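Local structure of DNA damage response protein Rtt109, putative (Neosartorya fumigata, 5ZB9) at residues V7-D11 with F122-T126; A14-G20 with V466-A471; P42-E48 with T335-S341; P182-S186 with V329-Q333; R414-V418 with Q459-Q464. The protein probably transfers acetyl groups from acetyl-CoA to a lysine of histone H3, in a reaction that depends on Asf1. All blocks are in the same frame, centred on the assembly; numbering follows the deposited sequence.

How the contacts relate
From the N terminus, contact 1 closes the first loop, setting the start of helix 9-16 on helix 111-127. Contact 2 opens before that loop is shut and ends near the last modelled residue, so the two cross. It joins the end of the same helix to the end of strand 464-467. Contact 3 also crosses contact 1. It pairs a loop after strand 22-35 with one after strand 317-324. Contact 4 falls within its span and ties a later loop to that same connection. Contact 5, within the span of contact 2, joins strand 417-419 to the loop before strand 464-467. Contacts 1 and 2 share helix 9-16 and also meet where Gly10 O packs on Val466 CG1.

Contact 1: V7-D11 with F122-T126; sequences VDLGD and FLVQT
The carbonyl O of Phe122, the residue whose ring meets Val7 and Leu9, accepts two bonds from Thr126. Thr126 N gives one to Phe122 O at 3.2 Å. Thr126 OG1 gives the other to Phe122 O at 3.1 Å, from the opposite face of the carbonyl plane. Both lie near the end of helix 111-127, which packs here against the start of helix 9-16. Asp8 is the N-cap of that helix, and its OD2 takes a weak bond from Asp11 N (3.2 Å).

The two helices meet through a CH-pi contact. Leu9 CB stands 3.8 Å from the centroid of the Phe122 ring, 8° off the normal. Phe122 CG is anti to the backbone N (chi1 172°), which sends the ring out to the first helix. The Leu9 and Phe122 side chains cross at about a right angle. On the other face of the ring sits Thr126 CG2, offset toward the rim. The Thr126 hydroxyl bond probably steadies this methyl; the ring lies between Leu9 CB and Thr126 CG2. Val7 O comes to the ring edge, in its plane, 3.7 Å from Phe122 CE1. His27 of strand 22-35 touches both Leu9 and Phe122 and joins the helices to the sheet. On the exposed side, the Gln125 side chain is extended beyond CG and crosses Val7, bringing Gln125 OE1 to 3.4 Å from Val7 CG1.

Contact 2: A14-G20 with V466-A471; sequences AKVLPTG and VEGRNA
Ala14 O receives the backbone N of Arg469 at 2.8 Å, at the tight centre of this contact. Gly468 CA makes CA-H...O contacts with Ala14 O (3.4 Å) and Pro18 O; Leu17 O and Pro18 O occupy the place a side chain would take. Asn470 then bonds to the residues before and after Pro18. Asn470 N gives a bond to Leu17 O at 3.0 Å, and Asn470 O accepts from Thr19 N at 2.9 Å. On the buried side, Ala14 CB presses on Val466 CG1 at 3.6 Å. Val466 CG1 is anti to the backbone N (chi1 179°), which turns it toward the helix.

The outer side is looser and more polar. The Lys15 and Arg469 side chains lie side by side and point the same way. Their like charges do not touch, and both pair with Asp11, which probably balances them. Arg469 NH2 rests 3.6 Å from Ala14 CB. With chi1 at -172° the Asn470 amide swings back toward the helix end, where ND2 makes a weak bond to Lys15 O (3.4 Å). Asn470 OD1 is bonded to Thr472 OG1. Thr19 OG1 adds another weak bond, to Asn470 O.

Leu17 and Pro18 lean on Leu111 of helix 111-127. The Val16 and Leu17 side chains lie about 8 Å from those of Arg113 and Leu112, respectively, which bind CoA in another structure of this protein. Val466 and Gly468 share backbone bonds with Val23 and Val21. A single beta bridge, Pro18 with Asn470, joins the chain leaving helix 9-16 to the chain leaving strand 464-467, which pairs antiparallel with strand 22-35.

Contact 3: P42-E48 with T335-S341; sequences PPGEEPE and TSSRVAS
Arg338 NE bonds to Glu45 OE1 at 2.7 Å, the short arm of a salt bridge. Glu45 lies at the edge of the guanidinium, near its plane. Yet the carboxylate is rotated 55° against it, and NE meets OE1 from above the carboxylate plane. A bend at chi3 of Arg338 carries the guanidinium in between the loops. Pro42 CG covers one of its faces, offset toward the rim. Ser336 OG stands over the centre of the opposite face. The same Ser336 OG accepts from Arg338 N at 3.2 Å, an ST turn that is likely to steady the backbone at Arg338.

Glu48 approaches from another side. Its carboxylate is tilted 40° from the guanidinium, and OE2 makes only a long salt bridge to Arg338 NH1 (3.9 Å). NH1 has a second acidic partner, Asp246. Glu48 is gripped more closely by Ser337, whose OG gives a bond to Glu48 OE1 at 2.8 Å, from above the carboxylate plane. The methylenes also meet, Glu48 CG lying 3.5 Å from Arg338 CG.

The backbones add one firm bond, Glu46 N to Val339 O at 2.9 Å. Ser341 N and OG both make weak bonds to Gly44 O, which lies in the type II turn from Pro42 to Glu45. This is a surface pairing of two loops: a single beta bridge, Glu45 with Ala340, beside a salt-bridge network of Glu45, Glu48 and Arg338.

Contact 4: P182-S186 with V329-Q333; sequences PETGS and VNSVQ
A type I beta turn from Val329 to Val332, in the long loop after strand 317-324, pushes Asn330 into a bend of the chain at Glu183 to Ser186. The turn is closed by Val332 N, bonded to Val329 O at 3.3 Å. Asn330 is buried, and residues Glu183, Gly185 and Ser186 curve round its side chain. Its CG lies between the backbone N and the carbonyl carbon (chi1 69°), which aims the group into that bend.

Glu183 and Asn330 run alongside in opposite senses, carboxylate and amide planes 35° apart. Glu183 OE2 rests 3.6 Å from Asn330 CB. The buried carboxylate does not lack partners: OE1 is bonded to Thr204 OG1, and OE2 to Ser202 OG and Asn324 ND2. These bonds probably hold it in place beside Asn330. Gln243 of helix 241-244 touches Asn330 as well.

Gly185 has a backbone shape (phi 138°) that suits glycine and lets the chain swing round. Ser186 CB lies 3.1 Å from Asn330 O, and Ser186 CA makes a bent CA-H...O contact with the same Asn330 O at 3.4 Å. Further along, Ser331 CB lies 3.6 Å from Ser186 O.

Contact 5: R414-V418 with Q459-Q464; sequences RGHAV and QLWVGQ
His416 CG is anti to the carbonyl carbon (chi1 -60°), which points the ring at Gly463 and Gln464. Gln464 takes the opposite sense, with CG between its backbone N and carbonyl carbon (chi1 63°), and its extended chain runs back to the imidazole. The two side chains cross at about a right angle, with ring and amide 59° apart. His416 NE2 gives a bond to Gln464 OE1 at 3.0 Å. The oxygen lies in the ring plane, and NE2 lies in the carbonyl plane, on a lone pair. On one face of the ring, Gly463 CA makes a CH-pi contact, 3.8 Å from the centroid of His416. Together with ND1, bonded to His27 N, these contacts fix the ring's rotation.

The far end of the loop grips the backbone. Gln459 NE2 gives a nearly straight bond to His416 O at 3.1 Å, with His416 O in the amide plane of Gln459. Between these polar ends, Val462 CG1 packs 3.8 Å from His416 CB.

Val462 and Ala417 also lean on Ala457 of helix 439-457. Ala417 shares backbone bonds with Ser29, and Gln464 with Ile25. Both strand 417-419 and strand 464-467 pair with strand 22-35, and the loop carries the chain from helix 439-457 into strand 464-467.

Contact 1: V7-D11 with F122-T126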
# COMPACT_ATOMS: atom_id res chain seq x y z
N VAL A 7 0.18 -20.22 -4.11
CA VAL A 7 1.32 -19.60 -3.44
C VAL A 7 1.10 -19.54 -1.93
O VAL A 7 -0.02 -19.31 -1.46
CB VAL A 7 1.59 -18.19 -4.00
CG1 VAL A 7 2.78 -17.56 -3.31
CG2 VAL A 7 1.82 -18.26 -5.50
N ASP A 8 2.17 -19.75 -1.17
CA ASP A 8 2.12 -19.77 0.28
C ASP A 8 2.93 -18.60 0.85
O ASP A 8 4.09 -18.40 0.47
CB ASP A 8 2.65 -21.10 0.82
CG ASP A 8 2.53 -21.22 2.32
OD1 ASP A 8 1.44 -20.88 2.85
OD2 ASP A 8 3.50 -21.64 2.99
N LEU A 9 2.33 -17.83 1.75
CA LEU A 9 3.01 -16.67 2.31
C LEU A 9 4.22 -17.07 3.14
O LEU A 9 5.31 -16.53 2.95
CB LEU A 9 2.04 -15.83 3.15
CG LEU A 9 2.67 -14.68 3.93
CD1 LEU A 9 3.52 -13.78 3.03
CD2 LEU A 9 1.60 -13.87 4.63
N GLY A 10 4.03 -18.01 4.06
CA GLY A 10 5.10 -18.43 4.94
C GLY A 10 6.29 -19.00 4.17
O GLY A 10 7.44 -18.80 4.55
N ASP A 11 6.00 -19.69 3.08
CA ASP A 11 7.05 -20.25 2.26
C ASP A 11 7.78 -19.19 1.44
O ASP A 11 9.00 -19.24 1.30
CB ASP A 11 6.48 -21.31 1.32
CG ASP A 11 7.55 -22.22 0.76
OD1 ASP A 11 8.30 -22.82 1.58
OD2 ASP A 11 7.64 -22.32 -0.48
N PHE A 122 3.51 -11.16 -2.31
CA PHE A 122 2.52 -12.20 -2.12
C PHE A 122 1.13 -11.75 -2.55
O PHE A 122 0.45 -12.46 -3.28
CB PHE A 122 2.50 -12.64 -0.66
CG PHE A 122 1.39 -13.59 -0.32
CD1 PHE A 122 1.46 -14.92 -0.71
CD2 PHE A 122 0.29 -13.15 0.39
CE1 PHE A 122 0.44 -15.79 -0.40
CE2 PHE A 122 -0.72 -14.03 0.71
CZ PHE A 122 -0.65 -15.35 0.31
N LEU A 123 0.72 -10.56 -2.11
CA LEU A 123 -0.62 -10.07 -2.41
C LEU A 123 -0.76 -9.74 -3.90
O LEU A 123 -1.85 -9.87 -4.46
CB LEU A 123 -0.96 -8.85 -1.55
CG LEU A 123 -0.97 -9.10 -0.03
CD1 LEU A 123 -1.10 -7.80 0.75
CD2 LEU A 123 -2.07 -10.09 0.37
N VAL A 124 0.33 -9.31 -4.53
CA VAL A 124 0.29 -9.03 -5.96
C VAL A 124 0.11 -10.31 -6.77
O VAL A 124 -0.73 -10.37 -7.67
CB VAL A 124 1.57 -8.32 -6.43
CG1 VAL A 124 1.64 -8.32 -7.95
CG2 VAL A 124 1.62 -6.90 -5.89
N GLN A 125 0.88 -11.35 -6.44
CA GLN A 125 0.78 -12.64 -7.12
C GLN A 125 -0.62 -13.22 -7.04
O GLN A 125 -1.11 -13.79 -8.01
CB GLN A 125 1.77 -13.65 -6.54
CG GLN A 125 3.24 -13.24 -6.67
CD GLN A 125 4.18 -14.15 -5.88
OE1 GLN A 125 3.87 -15.32 -5.63
NE2 GLN A 125 5.33 -13.61 -5.48
N THR A 126 -1.28 -13.05 -5.90
CA THR A 126 -2.55 -13.71 -5.66
C THR A 126 -3.78 -12.87 -6.00
O THR A 126 -4.89 -13.36 -5.90
CB THR A 126 -2.68 -14.15 -4.18
OG1 THR A 126 -2.65 -13.00 -3.34
CG2 THR A 126 -1.55 -15.08 -3.79

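Contact 2: A14-G20 with V466-A471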
# COMPACT_ATOMS: atom_id res chain seq x y z
N ALA A 14 10.02 -17.43 3.80
CA ALA A 14 11.14 -18.27 4.21
C ALA A 14 12.29 -18.18 3.22
O ALA A 14 13.46 -18.20 3.59
CB ALA A 14 10.70 -19.71 4.37
N LYS A 15 11.94 -18.08 1.94
CA LYS A 15 12.93 -18.00 0.88
C LYS A 15 13.74 -16.70 0.88
O LYS A 15 14.86 -16.68 0.37
CB LYS A 15 12.25 -18.17 -0.48
CG LYS A 15 11.66 -19.53 -0.76
CD LYS A 15 11.33 -19.62 -2.24
CE LYS A 15 10.45 -20.80 -2.57
NZ LYS A 15 9.04 -20.56 -2.18
N VAL A 16 13.18 -15.62 1.42
CA VAL A 16 13.89 -14.34 1.39
C VAL A 16 14.60 -14.02 2.70
O VAL A 16 15.55 -13.24 2.73
CB VAL A 16 12.95 -13.16 1.02
CG1 VAL A 16 12.19 -13.46 -0.26
CG2 VAL A 16 12.00 -12.82 2.15
N LEU A 17 14.14 -14.63 3.80
CA LEU A 17 14.76 -14.36 5.10
C LEU A 17 16.10 -15.07 5.20
O LEU A 17 16.26 -16.17 4.69
CB LEU A 17 13.84 -14.78 6.25
CG LEU A 17 12.58 -13.94 6.46
CD1 LEU A 17 11.71 -14.51 7.56
CD2 LEU A 17 12.94 -12.49 6.76
N PRO A 18 17.08 -14.43 5.86
CA PRO A 18 18.39 -15.07 6.04
C PRO A 18 18.29 -16.41 6.77
O PRO A 18 17.47 -16.56 7.68
CB PRO A 18 19.16 -14.05 6.88
CG PRO A 18 18.51 -12.74 6.57
CD PRO A 18 17.06 -13.04 6.35
N THR A 19 19.11 -17.36 6.35
CA THR A 19 19.21 -18.67 6.98
C THR A 19 19.29 -18.58 8.50
O THR A 19 20.13 -17.86 9.04
CB THR A 19 20.44 -19.43 6.46
OG1 THR A 19 20.20 -19.84 5.10
CG2 THR A 19 20.73 -20.65 7.32
N GLY A 20 18.40 -19.29 9.18
CA GLY A 20 18.42 -19.33 10.62
C GLY A 20 17.59 -18.26 11.30
O GLY A 20 17.41 -18.29 12.51
N VAL A 466 8.16 -19.66 10.70
CA VAL A 466 8.94 -19.58 9.48
C VAL A 466 10.43 -19.52 9.79
O VAL A 466 10.86 -18.74 10.64
CB VAL A 466 8.57 -18.33 8.66
CG1 VAL A 466 9.41 -18.25 7.41
CG2 VAL A 466 7.09 -18.34 8.33
N GLU A 467 11.21 -20.36 9.12
CA GLU A 467 12.65 -20.29 9.26
C GLU A 467 13.27 -19.90 7.93
O GLU A 467 12.98 -20.51 6.91
CB GLU A 467 13.21 -21.62 9.75
CG GLU A 467 14.61 -21.51 10.34
CD GLU A 467 15.20 -22.86 10.72
OE1 GLU A 467 16.42 -22.93 10.98
OE2 GLU A 467 14.43 -23.85 10.75
N GLY A 468 14.10 -18.85 7.96
CA GLY A 468 14.77 -18.39 6.76
C GLY A 468 15.60 -19.46 6.06
O GLY A 468 16.15 -20.36 6.70
N ARG A 469 15.70 -19.33 4.74
CA ARG A 469 16.37 -20.30 3.89
C ARG A 469 17.39 -19.63 2.97
O ARG A 469 18.19 -20.30 2.33
CB ARG A 469 15.35 -21.03 3.03
CG ARG A 469 15.07 -22.45 3.42
CD ARG A 469 14.07 -23.06 2.45
NE ARG A 469 12.70 -22.93 2.92
CZ ARG A 469 11.64 -23.00 2.14
NH1 ARG A 469 11.79 -23.19 0.83
NH2 ARG A 469 10.42 -22.88 2.65
N ASN A 470 17.32 -18.30 2.89
CA ASN A 470 18.16 -17.53 1.98
C ASN A 470 19.61 -17.50 2.46
O ASN A 470 19.89 -17.01 3.55
CB ASN A 470 17.62 -16.11 1.83
CG ASN A 470 18.32 -15.33 0.76
OD1 ASN A 470 19.19 -14.50 1.05
ND2 ASN A 470 17.96 -15.58 -0.49
N ALA A 471 20.52 -18.02 1.65
CA ALA A 471 21.91 -18.18 2.09
C ALA A 471 22.85 -17.16 1.45
O ALA A 471 24.03 -17.10 1.79
CB ALA A 471 22.39 -19.60 1.79

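Contact 3: P42-E48 with T335-S341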
# COMPACT_ATOMS: atom_id res chain seq x y z
N PRO A 42 -17.54 11.64 -11.85
CA PRO A 42 -17.73 12.92 -12.54
C PRO A 42 -19.21 13.28 -12.54
O PRO A 42 -20.03 12.40 -12.30
CB PRO A 42 -17.22 12.64 -13.96
CG PRO A 42 -16.60 11.28 -13.92
CD PRO A 42 -17.22 10.55 -12.78
N PRO A 43 -19.54 14.55 -12.81
CA PRO A 43 -20.97 14.93 -12.85
C PRO A 43 -21.75 14.09 -13.86
O PRO A 43 -21.30 13.89 -14.99
CB PRO A 43 -20.93 16.40 -13.27
CG PRO A 43 -19.56 16.62 -13.85
CD PRO A 43 -18.66 15.68 -13.12
N GLY A 44 -22.90 13.57 -13.44
CA GLY A 44 -23.77 12.83 -14.33
C GLY A 44 -23.54 11.33 -14.39
O GLY A 44 -24.22 10.62 -15.12
N GLU A 45 -22.57 10.85 -13.62
CA GLU A 45 -22.27 9.42 -13.61
C GLU A 45 -22.31 8.87 -12.19
O GLU A 45 -22.23 9.61 -11.22
CB GLU A 45 -20.90 9.16 -14.24
CG GLU A 45 -20.67 9.94 -15.52
CD GLU A 45 -19.62 9.32 -16.41
OE1 GLU A 45 -19.40 8.09 -16.30
OE2 GLU A 45 -19.01 10.05 -17.22
N GLU A 46 -22.46 7.55 -12.09
CA GLU A 46 -22.40 6.89 -10.80
C GLU A 46 -20.96 6.46 -10.51
O GLU A 46 -20.17 6.30 -11.44
CB GLU A 46 -23.35 5.69 -10.76
CG GLU A 46 -24.83 6.07 -10.72
CD GLU A 46 -25.20 6.90 -9.50
OE1 GLU A 46 -24.76 6.55 -8.38
OE2 GLU A 46 -25.92 7.91 -9.66
N PRO A 47 -20.62 6.29 -9.23
CA PRO A 47 -19.29 5.78 -8.85
C PRO A 47 -19.07 4.36 -9.34
O PRO A 47 -20.03 3.61 -9.50
CB PRO A 47 -19.33 5.82 -7.32
CG PRO A 47 -20.43 6.75 -6.97
CD PRO A 47 -21.44 6.62 -8.05
N GLU A 48 -17.82 3.98 -9.56
CA GLU A 48 -17.52 2.61 -9.97
C GLU A 48 -17.81 1.67 -8.82
O GLU A 48 -17.52 1.97 -7.67
CB GLU A 48 -16.07 2.47 -10.43
CG GLU A 48 -15.75 3.35 -11.63
CD GLU A 48 -14.52 2.90 -12.38
OE1 GLU A 48 -14.03 1.78 -12.11
OE2 GLU A 48 -14.04 3.66 -13.26
N THR A 335 -9.97 2.26 -18.66
CA THR A 335 -11.35 2.32 -19.14
C THR A 335 -12.34 2.42 -17.98
O THR A 335 -12.06 1.97 -16.86
CB THR A 335 -11.69 1.10 -20.04
OG1 THR A 335 -11.60 -0.11 -19.27
CG2 THR A 335 -10.74 1.01 -21.22
N SER A 336 -13.50 3.02 -18.25
CA SER A 336 -14.51 3.29 -17.23
C SER A 336 -15.50 2.12 -17.04
O SER A 336 -15.93 1.49 -18.01
CB SER A 336 -15.28 4.57 -17.60
OG SER A 336 -16.34 4.84 -16.70
N SER A 337 -15.86 1.85 -15.79
CA SER A 337 -16.89 0.86 -15.48
C SER A 337 -18.14 1.54 -14.91
O SER A 337 -19.05 0.87 -14.42
CB SER A 337 -16.37 -0.20 -14.49
OG SER A 337 -16.12 0.34 -13.20
N ARG A 338 -18.18 2.87 -15.00
CA ARG A 338 -19.30 3.66 -14.48
C ARG A 338 -20.56 3.48 -15.32
O ARG A 338 -20.50 3.21 -16.52
CB ARG A 338 -18.93 5.15 -14.44
CG ARG A 338 -17.74 5.49 -13.56
CD ARG A 338 -17.52 7.00 -13.48
NE ARG A 338 -17.22 7.59 -14.78
CZ ARG A 338 -16.01 7.67 -15.33
NH1 ARG A 338 -14.95 7.17 -14.70
NH2 ARG A 338 -15.85 8.24 -16.52
N VAL A 339 -21.71 3.66 -14.67
CA VAL A 339 -23.00 3.68 -15.36
C VAL A 339 -23.59 5.10 -15.28
O VAL A 339 -23.36 5.81 -14.29
CB VAL A 339 -23.99 2.66 -14.77
CG1 VAL A 339 -25.16 2.43 -15.72
CG2 VAL A 339 -23.28 1.34 -14.47
N ALA A 340 -24.33 5.50 -16.31
CA ALA A 340 -24.90 6.85 -16.36
C ALA A 340 -26.19 6.94 -15.55
O ALA A 340 -27.05 6.05 -15.60
CB ALA A 340 -25.15 7.26 -17.80
N SER A 341 -26.33 8.03 -14.80
CA SER A 341 -27.49 8.25 -13.95
C SER A 341 -28.48 9.24 -14.58
O SER A 341 -29.69 8.99 -14.61
CB SER A 341 -27.05 8.76 -12.57
OG SER A 341 -26.06 9.77 -12.68

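Contact 4: P182-S186 with V329-Q333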
# COMPACT_ATOMS: atom_id res chain seq x y z
N PRO A 182 10.65 -3.57 -18.26
CA PRO A 182 10.69 -2.12 -18.42
C PRO A 182 9.65 -1.62 -19.40
O PRO A 182 9.19 -2.38 -20.25
CB PRO A 182 12.11 -1.86 -18.95
CG PRO A 182 12.90 -3.03 -18.50
CD PRO A 182 11.95 -4.20 -18.55
N GLU A 183 9.28 -0.35 -19.29
CA GLU A 183 8.33 0.25 -20.22
C GLU A 183 8.94 1.50 -20.85
O GLU A 183 9.92 2.05 -20.35
CB GLU A 183 7.02 0.57 -19.51
CG GLU A 183 6.42 -0.63 -18.80
CD GLU A 183 5.09 -0.32 -18.11
OE1 GLU A 183 5.04 0.66 -17.33
OE2 GLU A 183 4.10 -1.05 -18.36
N THR A 184 8.34 1.96 -21.94
CA THR A 184 8.93 3.01 -22.75
C THR A 184 8.30 4.38 -22.53
O THR A 184 8.95 5.41 -22.73
CB THR A 184 8.81 2.67 -24.23
OG1 THR A 184 7.53 2.07 -24.46
CG2 THR A 184 9.90 1.68 -24.62
N GLY A 185 7.04 4.41 -22.12
CA GLY A 185 6.36 5.67 -21.90
C GLY A 185 4.94 5.68 -22.41
O GLY A 185 4.69 5.37 -23.58
N SER A 186 4.01 6.04 -21.52
CA SER A 186 2.58 6.05 -21.82
C SER A 186 2.27 6.97 -23.00
O SER A 186 1.92 6.50 -24.09
CB SER A 186 1.78 6.48 -20.59
OG SER A 186 2.20 7.74 -20.09
N VAL A 329 -0.23 -2.70 -22.35
CA VAL A 329 0.95 -1.85 -22.28
C VAL A 329 0.57 -0.56 -21.56
O VAL A 329 -0.61 -0.29 -21.35
CB VAL A 329 1.53 -1.52 -23.67
CG1 VAL A 329 2.06 -2.78 -24.33
CG2 VAL A 329 0.47 -0.86 -24.54
N ASN A 330 1.57 0.24 -21.18
CA ASN A 330 1.30 1.46 -20.42
C ASN A 330 0.71 2.60 -21.28
O ASN A 330 0.42 3.68 -20.76
CB ASN A 330 2.57 1.94 -19.71
CG ASN A 330 3.62 2.46 -20.67
OD1 ASN A 330 3.70 2.02 -21.82
ND2 ASN A 330 4.45 3.38 -20.19
N SER A 331 0.53 2.35 -22.57
CA SER A 331 -0.07 3.34 -23.47
C SER A 331 -1.59 3.16 -23.57
O SER A 331 -2.31 4.08 -23.99
CB SER A 331 0.56 3.26 -24.87
OG SER A 331 0.06 2.16 -25.61
N VAL A 332 -2.07 1.98 -23.20
CA VAL A 332 -3.50 1.71 -23.16
C VAL A 332 -4.14 2.45 -21.99
O VAL A 332 -3.90 2.12 -20.83
CB VAL A 332 -3.80 0.19 -23.02
CG1 VAL A 332 -5.30 -0.05 -22.96
CG2 VAL A 332 -3.18 -0.58 -24.18
N GLN A 333 -4.96 3.45 -22.30
CA GLN A 333 -5.61 4.25 -21.27
C GLN A 333 -6.60 3.42 -20.46
O GLN A 333 -7.21 2.48 -20.98
CB GLN A 333 -6.32 5.46 -21.90
CG GLN A 333 -6.99 6.39 -20.88
CD GLN A 333 -7.23 7.79 -21.42
OE1 GLN A 333 -6.43 8.71 -21.16
NE2 GLN A 333 -8.32 7.97 -22.16

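Contact 5: R414-V418 with Q459-Q464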
# COMPACT_ATOMS: atom_id res chain seq x y z
N ARG A 414 -5.83 -15.54 0.77
CA ARG A 414 -6.52 -15.35 2.04
C ARG A 414 -5.58 -15.68 3.19
O ARG A 414 -4.62 -16.44 3.04
CB ARG A 414 -7.78 -16.20 2.08
CG ARG A 414 -8.83 -15.75 1.09
CD ARG A 414 -10.08 -16.61 1.13
NE ARG A 414 -9.93 -17.82 0.34
CZ ARG A 414 -10.13 -19.05 0.81
NH1 ARG A 414 -10.49 -19.23 2.07
NH2 ARG A 414 -9.97 -20.10 0.01
N GLY A 415 -5.84 -15.09 4.35
CA GLY A 415 -4.96 -15.32 5.48
C GLY A 415 -5.14 -16.67 6.14
O GLY A 415 -5.96 -17.48 5.73
N HIS A 416 -4.34 -16.91 7.18
CA HIS A 416 -4.54 -18.03 8.07
C HIS A 416 -5.96 -18.04 8.62
O HIS A 416 -6.53 -19.10 8.88
CB HIS A 416 -3.53 -17.97 9.21
CG HIS A 416 -2.11 -18.02 8.75
ND1 HIS A 416 -1.26 -16.94 8.84
CD2 HIS A 416 -1.39 -19.02 8.19
CE1 HIS A 416 -0.08 -17.27 8.35
NE2 HIS A 416 -0.13 -18.53 7.95
N ALA A 417 -6.54 -16.86 8.78
CA ALA A 417 -7.91 -16.71 9.23
C ALA A 417 -8.65 -15.68 8.40
O ALA A 417 -8.21 -14.54 8.27
CB ALA A 417 -7.96 -16.34 10.70
N VAL A 418 -9.77 -16.09 7.84
CA VAL A 418 -10.67 -15.15 7.17
C VAL A 418 -11.76 -14.75 8.15
O VAL A 418 -12.59 -15.57 8.52
CB VAL A 418 -11.28 -15.76 5.91
CG1 VAL A 418 -12.23 -14.78 5.27
CG2 VAL A 418 -10.18 -16.19 4.94
N GLN A 459 -10.13 -21.21 15.77
CA GLN A 459 -9.01 -22.14 15.72
C GLN A 459 -8.36 -22.17 17.10
O GLN A 459 -8.63 -21.30 17.93
CB GLN A 459 -8.00 -21.74 14.64
CG GLN A 459 -8.56 -21.71 13.21
CD GLN A 459 -7.63 -21.02 12.21
OE1 GLN A 459 -6.40 -21.07 12.35
NE2 GLN A 459 -8.20 -20.37 11.21
N LEU A 460 -7.54 -23.18 17.37
CA LEU A 460 -6.86 -23.26 18.66
C LEU A 460 -5.62 -22.39 18.67
O LEU A 460 -5.19 -21.89 19.71
CB LEU A 460 -6.45 -24.70 18.98
CG LEU A 460 -7.48 -25.72 19.45
CD1 LEU A 460 -8.39 -26.14 18.31
CD2 LEU A 460 -6.76 -26.92 20.04
N TRP A 461 -5.04 -22.23 17.49
CA TRP A 461 -3.79 -21.52 17.32
C TRP A 461 -3.75 -21.07 15.88
O TRP A 461 -3.98 -21.87 14.97
CB TRP A 461 -2.61 -22.42 17.68
CG TRP A 461 -1.29 -21.75 17.87
CD1 TRP A 461 -0.79 -21.25 19.04
CD2 TRP A 461 -0.27 -21.57 16.88
NE1 TRP A 461 0.47 -20.74 18.83
CE2 TRP A 461 0.81 -20.92 17.52
CE3 TRP A 461 -0.17 -21.87 15.52
CZ2 TRP A 461 1.98 -20.58 16.83
CZ3 TRP A 461 0.99 -21.53 14.85
CH2 TRP A 461 2.04 -20.89 15.50
N VAL A 462 -3.49 -19.79 15.66
CA VAL A 462 -3.47 -19.23 14.31
C VAL A 462 -2.05 -18.89 13.87
O VAL A 462 -1.25 -18.37 14.65
CB VAL A 462 -4.35 -17.96 14.23
CG1 VAL A 462 -4.17 -17.24 12.89
CG2 VAL A 462 -5.82 -18.32 14.47
N GLY A 463 -1.73 -19.22 12.63
CA GLY A 463 -0.47 -18.80 12.04
C GLY A 463 0.48 -19.93 11.73
O GLY A 463 0.07 -21.09 11.62
N GLN A 464 1.75 -19.60 11.58
CA GLN A 464 2.77 -20.61 11.38
C GLN A 464 4.13 -20.03 11.67
O GLN A 464 4.30 -18.81 11.70
CB GLN A 464 2.74 -21.18 9.96
CG GLN A 464 3.03 -20.17 8.86
CD GLN A 464 2.81 -20.74 7.47
OE1 GLN A 464 1.75 -20.58 6.89
NE2 GLN A 464 3.82 -21.42 6.94